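Local coordinates for uncharacterized protein (Candida albicans, PDB 5K04) that probably serves as the non-catalytic helical subunit of the NatB N-terminal acetyltransferase complex, partnering the catalytic subunit that acetylates protein N termini, at residues A[618-623]-A[677-682]; A[642-647]-A[689-694]; A[530-535]-A[579-584]. All coordinates share one frame; numbering follows the deposited sequence.

Contact 1. Residues A[618-623]-A[677-682]; sequences FNLLKI and KLLAKR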
loop_
_atom_site.group_PDB
_atom_site.type_symbol
_atom_site.label_atom_id
_atom_site.label_comp_id
_atom_site.label_asym_id
_atom_site.label_seq_id
_atom_site.Cartn_x
_atom_site.Cartn_y
_atom_site.Cartn_z
ATOM N N PHE A 618 14.880 -14.902 -24.660
ATOM C CA PHE A 618 15.750 -15.935 -24.109
ATOM C C PHE A 618 16.830 -16.337 -25.109
ATOM O O PHE A 618 18.013 -16.426 -24.762
ATOM C CB PHE A 618 14.915 -17.151 -23.681
ATOM C CG PHE A 618 15.744 -18.310 -23.176
ATOM C CD1 PHE A 618 16.207 -18.338 -21.865
ATOM C CD2 PHE A 618 16.082 -19.358 -24.019
ATOM C CE1 PHE A 618 16.977 -19.398 -21.392
ATOM C CE2 PHE A 618 16.851 -20.422 -23.563
ATOM C CZ PHE A 618 17.300 -20.441 -22.236
ATOM N N ASN A 619 16.436 -16.583 -26.362
ATOM C CA ASN A 619 17.409 -16.949 -27.385
ATOM C C ASN A 619 18.408 -15.828 -27.619
ATOM O O ASN A 619 19.596 -16.083 -27.877
ATOM C CB ASN A 619 16.684 -17.303 -28.688
ATOM C CG ASN A 619 15.926 -18.618 -28.590
ATOM O OD1 ASN A 619 15.490 -19.014 -27.511
ATOM N ND2 ASN A 619 15.807 -19.315 -29.710
ATOM N N LEU A 620 17.938 -14.578 -27.540
ATOM C CA LEU A 620 18.799 -13.430 -27.797
ATOM C C LEU A 620 19.867 -13.302 -26.723
ATOM O O LEU A 620 21.040 -13.047 -27.027
ATOM C CB LEU A 620 17.953 -12.158 -27.870
ATOM C CG LEU A 620 18.714 -10.835 -28.010
ATOM C CD1 LEU A 620 19.542 -10.821 -29.301
ATOM C CD2 LEU A 620 17.764 -9.637 -27.946
ATOM N N LEU A 621 19.479 -13.493 -25.461
ATOM C CA LEU A 621 20.403 -13.315 -24.352
ATOM C C LEU A 621 21.384 -14.474 -24.259
ATOM O O LEU A 621 22.563 -14.265 -23.961
ATOM C CB LEU A 621 19.609 -13.158 -23.057
ATOM C CG LEU A 621 18.617 -11.987 -23.097
ATOM C CD1 LEU A 621 17.620 -12.071 -21.955
ATOM C CD2 LEU A 621 19.358 -10.658 -23.050
ATOM N N LYS A 622 20.909 -15.699 -24.525
ATOM C CA LYS A 622 21.775 -16.876 -24.491
ATOM C C LYS A 622 22.896 -16.766 -25.522
ATOM O O LYS A 622 24.051 -17.109 -25.245
ATOM C CB LYS A 622 20.939 -18.142 -24.725
ATOM C CG LYS A 622 20.774 -19.022 -23.482
ATOM C CD LYS A 622 20.362 -20.444 -23.834
ATOM C CE LYS A 622 21.444 -21.469 -23.545
ATOM N NZ LYS A 622 21.400 -22.002 -22.155
ATOM N N ILE A 623 22.565 -16.258 -26.708
ATOM C CA ILE A 623 23.513 -16.136 -27.808
ATOM C C ILE A 623 24.519 -15.018 -27.564
ATOM O O ILE A 623 25.675 -15.114 -27.988
ATOM C CB ILE A 623 22.703 -15.911 -29.092
ATOM C CG1 ILE A 623 22.225 -17.229 -29.675
ATOM C CG2 ILE A 623 23.441 -15.106 -30.090
ATOM C CD1 ILE A 623 21.083 -16.997 -30.615
ATOM N N LYS A 677 19.544 -3.992 -30.746
ATOM C CA LYS A 677 20.570 -3.070 -31.226
ATOM C C LYS A 677 21.642 -2.843 -30.172
ATOM O O LYS A 677 22.831 -2.761 -30.499
ATOM C CB LYS A 677 19.932 -1.747 -31.653
ATOM C CG LYS A 677 19.036 -1.920 -32.872
ATOM C CD LYS A 677 18.342 -0.640 -33.305
ATOM C CE LYS A 677 17.584 -0.886 -34.597
ATOM N NZ LYS A 677 16.891 0.335 -35.087
ATOM N N LEU A 678 21.246 -2.755 -28.901
ATOM C CA LEU A 678 22.228 -2.582 -27.836
ATOM C C LEU A 678 23.195 -3.763 -27.798
ATOM O O LEU A 678 24.421 -3.582 -27.755
ATOM C CB LEU A 678 21.502 -2.399 -26.504
ATOM C CG LEU A 678 22.262 -2.028 -25.227
ATOM C CD1 LEU A 678 21.312 -1.451 -24.219
ATOM C CD2 LEU A 678 22.916 -3.244 -24.635
ATOM N N LEU A 679 22.658 -4.984 -27.835
ATOM C CA LEU A 679 23.502 -6.172 -27.786
ATOM C C LEU A 679 24.351 -6.314 -29.045
ATOM O O LEU A 679 25.498 -6.773 -28.971
ATOM C CB LEU A 679 22.638 -7.408 -27.571
ATOM C CG LEU A 679 22.034 -7.461 -26.163
ATOM C CD1 LEU A 679 20.978 -8.537 -26.057
ATOM C CD2 LEU A 679 23.141 -7.692 -25.132
ATOM N N ALA A 680 23.812 -5.931 -30.206
ATOM C CA ALA A 680 24.607 -5.970 -31.429
ATOM C C ALA A 680 25.867 -5.117 -31.303
ATOM O O ALA A 680 26.928 -5.485 -31.823
ATOM C CB ALA A 680 23.770 -5.503 -32.612
ATOM N N LYS A 681 25.770 -3.978 -30.614
ATOM C CA LYS A 681 26.944 -3.158 -30.332
ATOM C C LYS A 681 27.878 -3.852 -29.345
ATOM O O LYS A 681 29.051 -4.094 -29.645
ATOM C CB LYS A 681 26.508 -1.801 -29.773
ATOM C CG LYS A 681 25.598 -0.971 -30.669
ATOM C CD LYS A 681 25.072 0.242 -29.899
ATOM C CE LYS A 681 23.913 0.934 -30.611
ATOM N NZ LYS A 681 23.201 1.892 -29.704
ATOM N N ARG A 682 27.365 -4.173 -28.148
ATOM C CA ARG A 682 28.195 -4.736 -27.082
ATOM C C ARG A 682 28.778 -6.093 -27.453
ATOM O O ARG A 682 29.845 -6.458 -26.947
ATOM C CB ARG A 682 27.388 -4.868 -25.788
ATOM C CG ARG A 682 27.298 -3.615 -24.947
ATOM C CD ARG A 682 26.338 -3.824 -23.765
ATOM N NE ARG A 682 26.774 -4.855 -22.812
ATOM C CZ ARG A 682 27.123 -4.602 -21.551
ATOM N NH1 ARG A 682 27.082 -3.349 -21.104
ATOM N NH2 ARG A 682 27.509 -5.588 -20.742
#
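Leu679 reaches across from segment 677-682 and sets a single methyl, CD1, against two neighbouring leucines of segment 618-623. Leu620 receives it along its branch point: CD1 of Leu679 lies 3.8 Å from Leu620 CG and 3.9 Å from Leu620 CD2, so it rests against the fork of that side chain and not at the end of one methyl. The two side chains cross obliquely. Leu621 meets the same methyl differently, almost at a right angle, and only through its CD2, which stands 4.0 Å from Leu679 CD1. Position on the helix and first torsion together give the difference. Leu620 has its CB directed at the partner helix and CG opposite its backbone N (chi1 175°), which carries the fork on toward Leu679, whereas Leu621 has CG beside its N (chi1 -58°) and swings CD2 inward from a CB that does not itself face across. This packing sets helix 608-625 on the last turns of helix 661-682, in an MDM20/NAA25-family chain that is mostly helix, with no strand. The backbones keep their distance, with Leu621 CA and Leu679 CA 8.5 Å apart, and the three leucines meet through apolar van der Waals contact between the helices. All three are buried. Met688 of helix 686-695 also touches Leu620, while Ile583 and Val584 of helix 571-584 pack on Leu621. On another side of helix 608-625, Asn619 ND2 hydrogen-bonds to the backbone O of Leu636.

Contact 2. Residues A[642-647]-A[689-694]; sequences KNLKTD and NQLVNL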
loop_
_atom_site.group_PDB
_atom_site.type_symbol
_atom_site.label_atom_id
_atom_site.label_comp_id
_atom_site.label_asym_id
_atom_site.label_seq_id
_atom_site.Cartn_x
_atom_site.Cartn_y
_atom_site.Cartn_z
ATOM N N LYS A 642 13.833 -16.926 -38.177
ATOM C CA LYS A 642 12.573 -17.296 -38.806
ATOM C C LYS A 642 11.432 -16.375 -38.377
ATOM O O LYS A 642 10.489 -16.163 -39.146
ATOM C CB LYS A 642 12.239 -18.748 -38.462
ATOM C CG LYS A 642 12.281 -19.716 -39.632
ATOM C CD LYS A 642 13.707 -20.044 -40.104
ATOM C CE LYS A 642 13.689 -20.978 -41.326
ATOM N NZ LYS A 642 15.040 -21.200 -41.934
ATOM N N ASN A 643 11.505 -15.808 -37.165
ATOM C CA ASN A 643 10.367 -15.140 -36.549
ATOM C C ASN A 643 10.526 -13.631 -36.387
ATOM O O ASN A 643 9.545 -12.959 -36.052
ATOM C CB ASN A 643 10.083 -15.780 -35.184
ATOM C CG ASN A 643 9.478 -17.187 -35.310
ATOM O OD1 ASN A 643 8.430 -17.380 -35.934
ATOM N ND2 ASN A 643 10.161 -18.176 -34.734
ATOM N N LEU A 644 11.722 -13.078 -36.606
ATOM C CA LEU A 644 11.896 -11.622 -36.656
ATOM C C LEU A 644 11.476 -11.132 -38.044
ATOM O O LEU A 644 12.282 -10.741 -38.895
ATOM C CB LEU A 644 13.326 -11.235 -36.318
ATOM C CG LEU A 644 13.671 -11.229 -34.830
ATOM C CD1 LEU A 644 14.990 -10.499 -34.580
ATOM C CD2 LEU A 644 12.546 -10.588 -34.067
ATOM N N LYS A 645 10.168 -11.206 -38.266
ATOM C CA LYS A 645 9.515 -10.862 -39.519
ATOM C C LYS A 645 8.103 -10.418 -39.174
ATOM O O LYS A 645 7.449 -11.049 -38.338
ATOM C CB LYS A 645 9.445 -12.058 -40.475
ATOM C CG LYS A 645 10.770 -12.617 -40.966
ATOM C CD LYS A 645 10.512 -13.761 -41.923
ATOM C CE LYS A 645 11.806 -14.317 -42.507
ATOM N NZ LYS A 645 11.589 -15.628 -43.222
ATOM N N THR A 646 7.626 -9.354 -39.833
ATOM C CA THR A 646 6.274 -8.875 -39.542
ATOM C C THR A 646 5.226 -9.949 -39.801
ATOM O O THR A 646 4.236 -10.037 -39.067
ATOM C CB THR A 646 5.947 -7.621 -40.355
ATOM O OG1 THR A 646 5.944 -7.942 -41.747
ATOM C CG2 THR A 646 6.992 -6.596 -40.091
ATOM N N ASP A 647 5.436 -10.780 -40.828
ATOM C CA ASP A 647 4.502 -11.867 -41.106
ATOM C C ASP A 647 4.347 -12.805 -39.917
ATOM O O ASP A 647 3.296 -13.428 -39.762
ATOM C CB ASP A 647 4.950 -12.638 -42.344
ATOM C CG ASP A 647 4.623 -11.899 -43.631
ATOM O OD1 ASP A 647 3.656 -11.100 -43.623
ATOM O OD2 ASP A 647 5.323 -12.123 -44.647
ATOM N N ASN A 689 24.323 -8.818 -36.502
ATOM C CA ASN A 689 24.157 -7.846 -37.579
ATOM C C ASN A 689 23.029 -8.248 -38.517
ATOM O O ASN A 689 22.367 -7.383 -39.098
ATOM C CB ASN A 689 25.456 -7.682 -38.355
ATOM C CG ASN A 689 26.504 -6.937 -37.567
ATOM O OD1 ASN A 689 26.181 -6.075 -36.747
ATOM N ND2 ASN A 689 27.774 -7.274 -37.797
ATOM N N GLN A 690 22.779 -9.548 -38.661
ATOM C CA GLN A 690 21.659 -9.983 -39.484
ATOM C C GLN A 690 20.327 -9.730 -38.783
ATOM O O GLN A 690 19.334 -9.383 -39.438
ATOM C CB GLN A 690 21.830 -11.458 -39.851
ATOM C CG GLN A 690 20.701 -12.047 -40.684
ATOM C CD GLN A 690 20.439 -11.285 -41.966
ATOM O OE1 GLN A 690 21.300 -10.557 -42.465
ATOM N NE2 GLN A 690 19.238 -11.456 -42.509
ATOM N N LEU A 691 20.284 -9.879 -37.452
ATOM C CA LEU A 691 19.068 -9.517 -36.728
ATOM C C LEU A 691 18.825 -8.014 -36.796
ATOM O O LEU A 691 17.682 -7.572 -36.965
ATOM C CB LEU A 691 19.142 -9.977 -35.273
ATOM C CG LEU A 691 19.367 -11.464 -35.014
ATOM C CD1 LEU A 691 19.304 -11.776 -33.507
ATOM C CD2 LEU A 691 18.370 -12.290 -35.808
ATOM N N VAL A 692 19.890 -7.212 -36.668
ATOM C CA VAL A 692 19.753 -5.770 -36.870
ATOM C C VAL A 692 19.200 -5.491 -38.260
ATOM O O VAL A 692 18.343 -4.616 -38.441
ATOM C CB VAL A 692 21.101 -5.061 -36.633
ATOM C CG1 VAL A 692 21.043 -3.603 -37.093
ATOM C CG2 VAL A 692 21.485 -5.134 -35.162
ATOM N N ASN A 693 19.652 -6.260 -39.257
ATOM C CA ASN A 693 19.148 -6.089 -40.616
ATOM C C ASN A 693 17.687 -6.501 -40.725
ATOM O O ASN A 693 16.902 -5.843 -41.417
ATOM C CB ASN A 693 19.994 -6.890 -41.607
ATOM C CG ASN A 693 21.287 -6.180 -41.978
ATOM O OD1 ASN A 693 21.378 -4.944 -41.950
ATOM N ND2 ASN A 693 22.302 -6.967 -42.334
ATOM N N LEU A 694 17.313 -7.593 -40.053
ATOM C CA LEU A 694 15.953 -8.108 -40.158
ATOM C C LEU A 694 14.930 -7.149 -39.565
ATOM O O LEU A 694 13.797 -7.074 -40.057
ATOM C CB LEU A 694 15.855 -9.463 -39.464
ATOM C CG LEU A 694 16.357 -10.677 -40.236
ATOM C CD1 LEU A 694 16.129 -11.942 -39.433
ATOM C CD2 LEU A 694 15.637 -10.760 -41.563
HETATM O O HOH W 1 12.352 -9.036 -41.312
#
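Leu644 faces helix 686-695 and is met there by Leu691 and Leu694. Starting at its root, CB lies 4.2 Å from CD1 of Leu694, a loose apolar touch. CG sits beside the backbone N (chi1 -79°) and carries CD1 forward to CD2 of Leu691, 4.0 Å away, with the two side chains crossing at about a right angle. The side chain also packs on Phe672 of helix 661-682. Its own carbonyl takes part as well: Leu644 O is 3.8 Å from Leu694 CB, a van der Waals approach. Leu644 is the centre of an inverse gamma turn, with a weak bond from Lys645 N to Asn643 O, and this turn joins helix 630-643 to helix 646-649, for which Lys645 is the N-cap residue. One water bridges the two backbones, donating to Leu644 O at 3.0 Å and to Leu694 O at 2.7 Å. Both of its protons are thereby committed to carbonyls, one in the turn and one near the C-terminal end of helix 686-695. The chemistry thus divides the work: apolar carbons make most of the direct contacts, while the water supplies the polar link and satisfies two main-chain acceptors at once.

Contact 3. Residues A[530-535]-A[579-584]; sequences YFIHYL and LVYSIV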
loop_
_atom_site.group_PDB
_atom_site.type_symbol
_atom_site.label_atom_id
_atom_site.label_comp_id
_atom_site.label_asym_id
_atom_site.label_seq_id
_atom_site.Cartn_x
_atom_site.Cartn_y
_atom_site.Cartn_z
ATOM N N TYR A 530 21.436 4.255 -13.372
ATOM C CA TYR A 530 21.080 4.176 -11.961
ATOM C C TYR A 530 20.250 2.931 -11.673
ATOM O O TYR A 530 20.422 2.288 -10.629
ATOM C CB TYR A 530 20.320 5.439 -11.541
ATOM C CG TYR A 530 19.784 5.395 -10.123
ATOM C CD1 TYR A 530 18.534 4.835 -9.837
ATOM C CD2 TYR A 530 20.516 5.915 -9.071
ATOM C CE1 TYR A 530 18.049 4.792 -8.542
ATOM C CE2 TYR A 530 20.025 5.885 -7.772
ATOM C CZ TYR A 530 18.798 5.323 -7.517
ATOM O OH TYR A 530 18.325 5.280 -6.230
ATOM N N PHE A 531 19.347 2.577 -12.589
ATOM C CA PHE A 531 18.422 1.479 -12.349
ATOM C C PHE A 531 19.004 0.121 -12.714
ATOM O O PHE A 531 18.652 -0.885 -12.083
ATOM C CB PHE A 531 17.114 1.771 -13.075
ATOM C CG PHE A 531 16.356 2.897 -12.439
ATOM C CD1 PHE A 531 15.617 2.680 -11.276
ATOM C CD2 PHE A 531 16.434 4.189 -12.948
ATOM C CE1 PHE A 531 14.931 3.729 -10.660
ATOM C CE2 PHE A 531 15.749 5.243 -12.338
ATOM C CZ PHE A 531 15.002 5.008 -11.187
ATOM N N ILE A 532 19.922 0.075 -13.681
ATOM C CA ILE A 532 20.739 -1.120 -13.848
ATOM C C ILE A 532 21.499 -1.411 -12.559
ATOM O O ILE A 532 21.579 -2.563 -12.109
ATOM C CB ILE A 532 21.697 -0.954 -15.042
ATOM C CG1 ILE A 532 20.914 -0.781 -16.339
ATOM C CG2 ILE A 532 22.631 -2.137 -15.144
ATOM C CD1 ILE A 532 19.793 -1.764 -16.491
ATOM N N HIS A 533 22.047 -0.365 -11.930
ATOM C CA HIS A 533 22.787 -0.563 -10.689
ATOM C C HIS A 533 21.886 -1.065 -9.558
ATOM O O HIS A 533 22.345 -1.829 -8.703
ATOM C CB HIS A 533 23.488 0.726 -10.280
ATOM C CG HIS A 533 24.307 0.575 -9.040
ATOM N ND1 HIS A 533 25.475 -0.158 -9.008
ATOM C CD2 HIS A 533 24.114 1.034 -7.780
ATOM C CE1 HIS A 533 25.977 -0.129 -7.786
ATOM N NE2 HIS A 533 25.172 0.590 -7.023
ATOM N N TYR A 534 20.609 -0.663 -9.540
ATOM C CA TYR A 534 19.666 -1.220 -8.566
ATOM C C TYR A 534 19.456 -2.717 -8.793
ATOM O O TYR A 534 19.398 -3.497 -7.835
ATOM C CB TYR A 534 18.326 -0.478 -8.645
ATOM C CG TYR A 534 17.241 -1.101 -7.792
ATOM C CD1 TYR A 534 17.144 -0.815 -6.430
ATOM C CD2 TYR A 534 16.321 -1.983 -8.332
ATOM C CE1 TYR A 534 16.162 -1.394 -5.633
ATOM C CE2 TYR A 534 15.337 -2.562 -7.541
ATOM C CZ TYR A 534 15.262 -2.268 -6.194
ATOM O OH TYR A 534 14.282 -2.839 -5.413
ATOM N N LEU A 535 19.328 -3.135 -10.058
ATOM C CA LEU A 535 19.056 -4.543 -10.351
ATOM C C LEU A 535 20.204 -5.443 -9.898
ATOM O O LEU A 535 19.984 -6.481 -9.268
ATOM C CB LEU A 535 18.798 -4.731 -11.846
ATOM C CG LEU A 535 17.653 -3.981 -12.530
ATOM C CD1 LEU A 535 17.623 -4.327 -14.014
ATOM C CD2 LEU A 535 16.350 -4.303 -11.891
ATOM N N LEU A 579 14.685 -9.302 -15.241
ATOM C CA LEU A 579 15.698 -10.296 -15.586
ATOM C C LEU A 579 16.396 -9.930 -16.885
ATOM O O LEU A 579 17.635 -9.934 -16.957
ATOM C CB LEU A 579 15.067 -11.678 -15.689
ATOM C CG LEU A 579 14.470 -12.157 -14.362
ATOM C CD1 LEU A 579 13.834 -13.529 -14.506
ATOM C CD2 LEU A 579 15.554 -12.195 -13.309
ATOM N N VAL A 580 15.617 -9.588 -17.919
ATOM C CA VAL A 580 16.201 -9.197 -19.205
ATOM C C VAL A 580 17.288 -8.154 -18.988
ATOM O O VAL A 580 18.437 -8.322 -19.412
ATOM C CB VAL A 580 15.112 -8.675 -20.171
ATOM C CG1 VAL A 580 15.755 -7.973 -21.386
ATOM C CG2 VAL A 580 14.219 -9.801 -20.652
ATOM N N TYR A 581 16.939 -7.062 -18.310
ATOM C CA TYR A 581 17.910 -5.992 -18.121
ATOM C C TYR A 581 19.068 -6.456 -17.245
ATOM O O TYR A 581 20.218 -6.071 -17.474
ATOM C CB TYR A 581 17.211 -4.753 -17.542
ATOM C CG TYR A 581 16.417 -4.003 -18.597
ATOM C CD1 TYR A 581 17.042 -3.090 -19.448
ATOM C CD2 TYR A 581 15.056 -4.205 -18.751
ATOM C CE1 TYR A 581 16.331 -2.397 -20.425
ATOM C CE2 TYR A 581 14.336 -3.513 -19.722
ATOM C CZ TYR A 581 14.984 -2.616 -20.567
ATOM O OH TYR A 581 14.265 -1.940 -21.531
ATOM N N SER A 582 18.786 -7.309 -16.259
ATOM C CA SER A 582 19.844 -7.844 -15.409
ATOM C C SER A 582 20.824 -8.684 -16.218
ATOM O O SER A 582 22.036 -8.657 -15.966
ATOM C CB SER A 582 19.234 -8.679 -14.283
ATOM O OG SER A 582 18.312 -7.924 -13.512
ATOM N N ILE A 583 20.313 -9.430 -17.198
ATOM C CA ILE A 583 21.146 -10.309 -18.014
ATOM C C ILE A 583 21.945 -9.508 -19.036
ATOM O O ILE A 583 23.155 -9.692 -19.180
ATOM C CB ILE A 583 20.265 -11.369 -18.695
ATOM C CG1 ILE A 583 19.669 -12.298 -17.634
ATOM C CG2 ILE A 583 21.061 -12.119 -19.747
ATOM C CD1 ILE A 583 18.370 -12.988 -18.042
ATOM N N VAL A 584 21.269 -8.612 -19.756
ATOM C CA VAL A 584 21.928 -7.711 -20.700
ATOM C C VAL A 584 23.178 -7.096 -20.081
ATOM O O VAL A 584 24.241 -7.029 -20.713
ATOM C CB VAL A 584 20.938 -6.621 -21.154
ATOM C CG1 VAL A 584 21.674 -5.510 -21.895
ATOM C CG2 VAL A 584 19.841 -7.225 -22.002
HETATM O O HOH W 2 19.198 -8.745 -10.852
#
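Leu535 makes the main approach, laying CD1 against the CB of Tyr581 at 3.6 Å, so that the root of the tyrosine and not its ring takes the contact. Ile532, one turn earlier on the same helix, adds its CD1 to that CB from 4.1 Å and lies oblique to the ring. Ser582 completes the first shell: its OG is 3.6 Å from Leu535 CB, a polar atom against a methylene. With chi1 at -57°, that OG is turned back along its own helix, where it hydrogen-bonds to Leu578 O. A water also donates to OG at 2.9 Å, and the same water donates to Leu535 O, joining the hydroxyl to the facing helix.

Further out, the Tyr581 ring leads away from segment 530-535, and hydrogen bonds to Glu671 and Thr520 hold its hydroxyl end and so limit movement of the ring, which Ile675 of helix 661-682 also touches. Lys536 NZ, just beyond Leu535, bonds to Ser582 O and gives a second polar tie between the helices, while Leu516 of helix 506-521 also touches Ile532.

The axes of the two six-residue segments pass 9.6 Å apart at a signed angle of -96°, close to perpendicular, so helix 525-537 and helix 571-584 meet over a small patch. The arrangement is near-perpendicular helix-helix packing, by which the all-helical NatB auxiliary subunit joins helix 525-537 to helix 571-584.

How the contacts relate
Followed from the N terminus, the chain first closes contact 3, bringing helix 571-584 back onto helix 525-537 after a mostly non-helical connection. Contacts 1 and 2 come later and cross: helix 608-625 opens contact 1, the turn after helix 630-643 opens contact 2, then helix 661-682 closes the first and helix 686-695 the second. Contact 3 is in series with both. Helices 608-625 and 661-682 of contact 1 lie between helix 571-584 on the contact 3 side, where Leu678 CD2 is 3.8 Å from Val584 CG1, and helix 686-695 on the contact 2 side, where Ala680 touches Val692. Contacts 2 and 3 do not meet, their nearest atoms being about 12 Å apart.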